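Putative TetR-family transcriptional regulator (Bordetella parapertussis 12822, PDB 3CCY) probably binds cis-regulatory DNA through a helix-turn-helix and controls transcription, most likely as a repressor of the TetR family. Local coordinates at residues M65-V70 / R108-M112; L73-C77 / L97-I101. Residue numbers count along the deposited sequence, not the author numbering.

Contact 1: M65-V70 / R108-M112; sequences MLTTHV and RHVVM
His69 (84 Å² covered), Met112 (82 Å²) and Leu66 (72 Å²) are the most buried by this contact, with Arg108 (71 Å²) close behind. Segments 65-70 and 108-112 are both helical (His69 N to Met65 O 3.2 Å, Met112 N to Arg108 O 3.0 Å), and their axes cross at -104°, 9.7 Å apart at closest. The register pairs Leu66 with Met112 (CA to CA 5.9 Å) and His69 with Arg108 (CA to CA 6.9 Å). His69, chi1 t and chi2 78°, fills the crossing by packing: one ring face lies over Arg108 O and His109 N, ND1 is 3.8 Å from Arg108 CB, and NE2, 3.8 Å from His109 CA, is buried without a polar partner. Selenomethionine Met112, chi1 t and chi2 p, points toward segment 65-70 and, in the conformer given, places CE 4.0 Å from Leu66 CD1 and SE 4.3 Å from Val70 CB. Leu66, rotamer mt, sets CD2 3.6 Å from Val111 CG1, a methyl also 3.8 Å from SE of selenomethionine Met65. Met65 and Val111 touch Ile20 and Phe27, respectively, on helix 15-29. This mostly apolar crossing round a buried histidine is consistent with the junction between DNA-binding and C-terminal parts of a TetR-family regulator.

Contact 2: L73-C77 / L97-I101; sequences LLERC and LFLEI
An exceptionally short salt bridge marks this contact: Arg76 NH2 donates to Glu100 OE2 at 2.4 Å, with an N-H...O angle of 153°. Both residues touch a crystal neighbour, and Arg76 is modelled in two conformers, so the extreme length deserves caution. The two segments, 73-77 and 97-101, are helical and run roughly antiparallel, with 143° between their N-to-C directions and a closest axis approach of 11.1 Å. Cys77 stands opposite Leu97 (CA to CA 7.6 Å) and Leu73 opposite Phe98 (CA to CA 7.8 Å). Arg76, chi1 m, chi2 t and chi3 p, spans the gap; the carboxylate oxygen meets its guanidinium at the edge, while Leu97 CD1 covers one face. Leu97, chi1 t and chi2 p, also puts CD2 3.5 Å from Cys77 N, against the facing backbone. Beneath the ion pair lies an apolar layer. Leu73, chi1 t with chi2 near 32°, directs CD1 between Ile101 CD1 (3.2 Å) and Phe98 CD1 (3.5 Å). Phe98, chi1 m, receives Cys77 SG at its ring edge: in the conformer given, SG is a tight 3.2 Å from CE1 and 4.5 Å from the centroid, 82° off the normal, a sulfur-aromatic contact. Two helices consecutive in the chain thus pack roughly antiparallel through an apolar layer flanked by a salt bridge. Cys77 and Phe98 both rest on Leu134 of helix 122-145, and Phe98 continues onto Phe164 and Ile167 of helix 153-168, packing this part of helix 58-81 onto helices of the C-terminal region.

Contacts 1 and 2 lie on the same two helices, 58-81 and 87-115, with centres about 12 Å apart. In chain order the segments run 65-70, 73-77, 97-101, 108-112, so contact 2 pairs the inner segments and contact 1 the outer ones, as expected for a helical hairpin. They adjoin directly: His69 CE1 packs 3.6 Å from Ile101 CG2, and His109 CD2 lies 4.1 Å from that same methyl. Both contacts touch helix 122-145; contact 1 also touches helix 15-29, towards the DNA-binding region, and contact 2 helix 153-168. The pair is consistent with a continuous packed connection between the DNA-binding region and the C-terminal helices.

Contact 1: M65-V70 / R108-M112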
loop_
_atom_site.group_PDB
_atom_site.type_symbol
_atom_site.label_atom_id
_atom_site.label_comp_id
_atom_site.label_asym_id
_atom_site.label_seq_id
_atom_site.Cartn_x
_atom_site.Cartn_y
_atom_site.Cartn_z
HETATM N N MSE A 65 18.543 -7.888 5.397
HETATM C CA MSE A 65 18.059 -7.499 4.056
HETATM C C MSE A 65 17.322 -6.158 4.040
HETATM O O MSE A 65 17.347 -5.440 3.037
HETATM C CB MSE A 65 17.179 -8.582 3.419
HETATM C CG MSE A 65 15.737 -8.521 3.835
HETATM SE SE MSE A 65 14.587 -9.848 3.029
HETATM C CE MSE A 65 15.548 -11.462 3.436
ATOM N N LEU A 66 16.646 -5.838 5.134
ATOM C CA LEU A 66 15.970 -4.569 5.247
ATOM C C LEU A 66 16.978 -3.438 5.414
ATOM O O LEU A 66 16.831 -2.374 4.839
ATOM C CB LEU A 66 14.987 -4.604 6.413
ATOM C CG LEU A 66 13.768 -5.515 6.195
ATOM C CD1 LEU A 66 12.663 -5.193 7.190
ATOM C CD2 LEU A 66 13.237 -5.390 4.762
ATOM N N THR A 67 18.013 -3.698 6.197
ATOM C CA THR A 67 19.023 -2.682 6.482
ATOM C C THR A 67 19.818 -2.324 5.225
ATOM O O THR A 67 19.997 -1.143 4.901
ATOM C CB THR A 67 19.961 -3.138 7.619
ATOM O OG1 THR A 67 19.196 -3.296 8.820
ATOM C CG2 THR A 67 21.052 -2.126 7.875
ATOM N N THR A 68 20.284 -3.337 4.508
ATOM C CA THR A 68 21.090 -3.069 3.340
ATOM C C THR A 68 20.223 -2.412 2.268
ATOM O O THR A 68 20.687 -1.546 1.544
ATOM C CB THR A 68 21.835 -4.318 2.805
ATOM O OG1 THR A 68 20.926 -5.168 2.097
ATOM C CG2 THR A 68 22.514 -5.086 3.950
ATOM N N HIS A 69 18.951 -2.787 2.200
ATOM C CA HIS A 69 18.075 -2.221 1.207
ATOM C C HIS A 69 17.743 -0.731 1.428
ATOM O O HIS A 69 17.749 0.057 0.461
ATOM C CB HIS A 69 16.776 -3.015 1.138
ATOM C CG HIS A 69 15.850 -2.524 0.081
ATOM N ND1 HIS A 69 16.030 -2.824 -1.250
ATOM C CD2 HIS A 69 14.743 -1.749 0.150
ATOM C CE1 HIS A 69 15.069 -2.257 -1.954
ATOM N NE2 HIS A 69 14.286 -1.590 -1.130
ATOM N N VAL A 70 17.392 -0.356 2.655
ATOM C CA VAL A 70 17.107 1.056 2.949
ATOM C C VAL A 70 18.407 1.873 2.910
ATOM O O VAL A 70 18.395 3.003 2.428
ATOM C CB VAL A 70 16.280 1.288 4.264
ATOM C CG1 VAL A 70 17.086 1.054 5.507
ATOM C CG2 VAL A 70 15.639 2.722 4.285
ATOM N N ARG A 108 12.989 -7.550 -2.258
ATOM C CA ARG A 108 13.495 -6.809 -1.090
ATOM C C ARG A 108 12.665 -5.531 -0.872
ATOM O O ARG A 108 12.414 -5.141 0.256
ATOM C CB ARG A 108 14.999 -6.494 -1.229
ATOM C CG ARG A 108 15.981 -7.681 -0.927
ATOM C CD ARG A 108 17.420 -7.213 -1.146
ATOM N NE ARG A 108 18.470 -8.250 -1.122
ATOM C CZ ARG A 108 18.650 -9.194 -2.055
ATOM N NH1 ARG A 108 19.640 -10.068 -1.940
ATOM N NH2 ARG A 108 17.834 -9.295 -3.092
ATOM N N HIS A 109 12.205 -4.920 -1.964
ATOM C CA HIS A 109 11.304 -3.746 -1.918
ATOM C C HIS A 109 9.974 -4.095 -1.228
ATOM O O HIS A 109 9.579 -3.482 -0.232
ATOM C CB HIS A 109 11.061 -3.276 -3.356
ATOM C CG HIS A 109 10.607 -1.854 -3.491
ATOM N ND1 HIS A 109 9.272 -1.498 -3.525
ATOM C CD2 HIS A 109 11.313 -0.706 -3.655
ATOM C CE1 HIS A 109 9.179 -0.186 -3.694
ATOM N NE2 HIS A 109 10.403 0.318 -3.785
ATOM N N VAL A 110 9.283 -5.104 -1.749
ATOM C CA VAL A 110 8.049 -5.587 -1.127
ATOM C C VAL A 110 8.271 -5.866 0.372
ATOM O O VAL A 110 7.478 -5.415 1.212
ATOM C CB VAL A 110 7.475 -6.849 -1.845
ATOM C CG1 VAL A 110 6.262 -7.417 -1.091
ATOM C CG2 VAL A 110 7.115 -6.537 -3.285
ATOM N N VAL A 111 9.364 -6.568 0.704
ATOM C CA VAL A 111 9.675 -6.908 2.110
ATOM C C VAL A 111 9.845 -5.636 2.996
ATOM O O VAL A 111 9.380 -5.625 4.147
ATOM C CB VAL A 111 10.867 -7.932 2.233
ATOM C CG1 VAL A 111 11.271 -8.143 3.677
ATOM C CG2 VAL A 111 10.488 -9.292 1.651
HETATM N N MSE A 112 10.492 -4.590 2.459
HETATM C CA MSE A 112 10.574 -3.313 3.164
HETATM C C MSE A 112 9.160 -2.787 3.439
HETATM O O MSE A 112 8.781 -2.602 4.605
HETATM C CB MSE A 112 11.401 -2.286 2.374
HETATM C CG MSE A 112 11.794 -1.010 3.158
HETATM SE SE MSE A 112 12.915 -1.303 4.761
HETATM C CE MSE A 112 11.502 -1.479 6.104
#

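Contact 2: L73-C77 / L97-I101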
loop_
_atom_site.group_PDB
_atom_site.type_symbol
_atom_site.label_atom_id
_atom_site.label_comp_id
_atom_site.label_asym_id
_atom_site.label_seq_id
_atom_site.Cartn_x
_atom_site.Cartn_y
_atom_site.Cartn_z
ATOM N N LEU A 73 19.002 2.622 -0.772
ATOM C CA LEU A 73 18.061 3.591 -1.260
ATOM C C LEU A 73 18.476 5.010 -0.802
ATOM O O LEU A 73 18.453 5.964 -1.590
ATOM C CB LEU A 73 16.671 3.220 -0.744
ATOM C CG LEU A 73 15.406 3.697 -1.430
ATOM C CD1 LEU A 73 15.537 3.866 -2.946
ATOM C CD2 LEU A 73 14.255 2.723 -1.071
ATOM N N LEU A 74 18.849 5.134 0.475
ATOM C CA LEU A 74 19.302 6.406 1.031
ATOM C C LEU A 74 20.546 6.949 0.331
ATOM O O LEU A 74 20.596 8.124 0.016
ATOM C CB LEU A 74 19.546 6.301 2.555
ATOM C CG LEU A 74 18.265 6.281 3.425
ATOM C CD1 LEU A 74 18.621 5.920 4.868
ATOM C CD2 LEU A 74 17.493 7.622 3.409
ATOM N N GLU A 75 21.534 6.098 0.074
ATOM C CA GLU A 75 22.756 6.562 -0.566
ATOM C C GLU A 75 22.449 7.005 -1.984
ATOM O O GLU A 75 22.887 8.072 -2.390
ATOM C CB GLU A 75 23.861 5.509 -0.578
ATOM C CG GLU A 75 25.308 6.056 -0.392
ATOM C CD GLU A 75 25.488 7.624 -0.366
ATOM O OE1 GLU A 75 25.628 8.242 -1.464
ATOM O OE2 GLU A 75 25.550 8.218 0.765
ATOM N N ARG A 76 21.650 6.228 -2.713
ATOM C CA ARG A 76 21.371 6.580 -4.094
ATOM C C ARG A 76 20.559 7.854 -4.225
ATOM O O ARG A 76 20.806 8.636 -5.141
ATOM C CB ARG A 76 20.848 5.378 -4.866
ATOM C CG ARG A 76 21.966 4.309 -4.928
ATOM C CD ARG A 76 21.557 3.017 -5.546
ATOM N NE ARG A 76 21.286 3.180 -6.967
ATOM C CZ ARG A 76 20.581 2.320 -7.688
ATOM N NH1 ARG A 76 20.107 1.222 -7.119
ATOM N NH2 ARG A 76 20.336 2.579 -8.964
ATOM N N CYS A 77 19.632 8.073 -3.288
ATOM C CA CYS A 77 18.879 9.330 -3.172
ATOM C C CYS A 77 19.801 10.527 -2.992
ATOM O O CYS A 77 19.579 11.596 -3.563
ATOM C CB CYS A 77 17.952 9.297 -1.955
ATOM S SG CYS A 77 16.373 8.563 -2.213
ATOM N N LEU A 97 14.332 6.788 -9.681
ATOM C CA LEU A 97 15.176 5.909 -8.836
ATOM C C LEU A 97 14.343 4.872 -8.066
ATOM O O LEU A 97 14.681 3.674 -8.056
ATOM C CB LEU A 97 16.030 6.728 -7.860
ATOM C CG LEU A 97 16.722 6.000 -6.716
ATOM C CD1 LEU A 97 17.845 5.157 -7.320
ATOM C CD2 LEU A 97 17.274 6.998 -5.674
ATOM N N PHE A 98 13.270 5.334 -7.419
ATOM C CA PHE A 98 12.453 4.410 -6.613
ATOM C C PHE A 98 11.863 3.311 -7.476
ATOM O O PHE A 98 11.862 2.127 -7.090
ATOM C CB PHE A 98 11.387 5.149 -5.758
ATOM C CG PHE A 98 11.977 6.065 -4.693
ATOM C CD1 PHE A 98 13.338 6.096 -4.453
ATOM C CD2 PHE A 98 11.174 6.867 -3.915
ATOM C CE1 PHE A 98 13.874 6.929 -3.475
ATOM C CE2 PHE A 98 11.716 7.706 -2.922
ATOM C CZ PHE A 98 13.048 7.727 -2.703
ATOM N N LEU A 99 11.400 3.672 -8.667
ATOM C CA LEU A 99 10.811 2.687 -9.560
ATOM C C LEU A 99 11.843 1.797 -10.216
ATOM O O LEU A 99 11.560 0.647 -10.533
ATOM C CB LEU A 99 9.865 3.348 -10.583
ATOM C CG LEU A 99 8.605 3.938 -9.936
ATOM C CD1 LEU A 99 7.725 4.531 -11.001
ATOM C CD2 LEU A 99 7.799 2.895 -9.123
ATOM N N GLU A 100 13.058 2.313 -10.399
ATOM C CA GLU A 100 14.154 1.498 -10.873
ATOM C C GLU A 100 14.477 0.373 -9.853
ATOM O O GLU A 100 14.671 -0.801 -10.227
ATOM C CB GLU A 100 15.375 2.384 -11.157
ATOM C CG GLU A 100 16.637 1.631 -11.545
ATOM C CD GLU A 100 17.909 2.306 -11.044
ATOM O OE1 GLU A 100 18.084 3.549 -11.202
ATOM O OE2 GLU A 100 18.759 1.584 -10.499
ATOM N N ILE A 101 14.544 0.755 -8.581
ATOM C CA ILE A 101 14.800 -0.171 -7.486
ATOM C C ILE A 101 13.706 -1.267 -7.368
ATOM O O ILE A 101 14.012 -2.442 -7.114
ATOM C CB ILE A 101 15.143 0.615 -6.205
ATOM C CG1 ILE A 101 16.488 1.338 -6.443
ATOM C CG2 ILE A 101 15.197 -0.299 -4.979
ATOM C CD1 ILE A 101 16.958 2.233 -5.310
#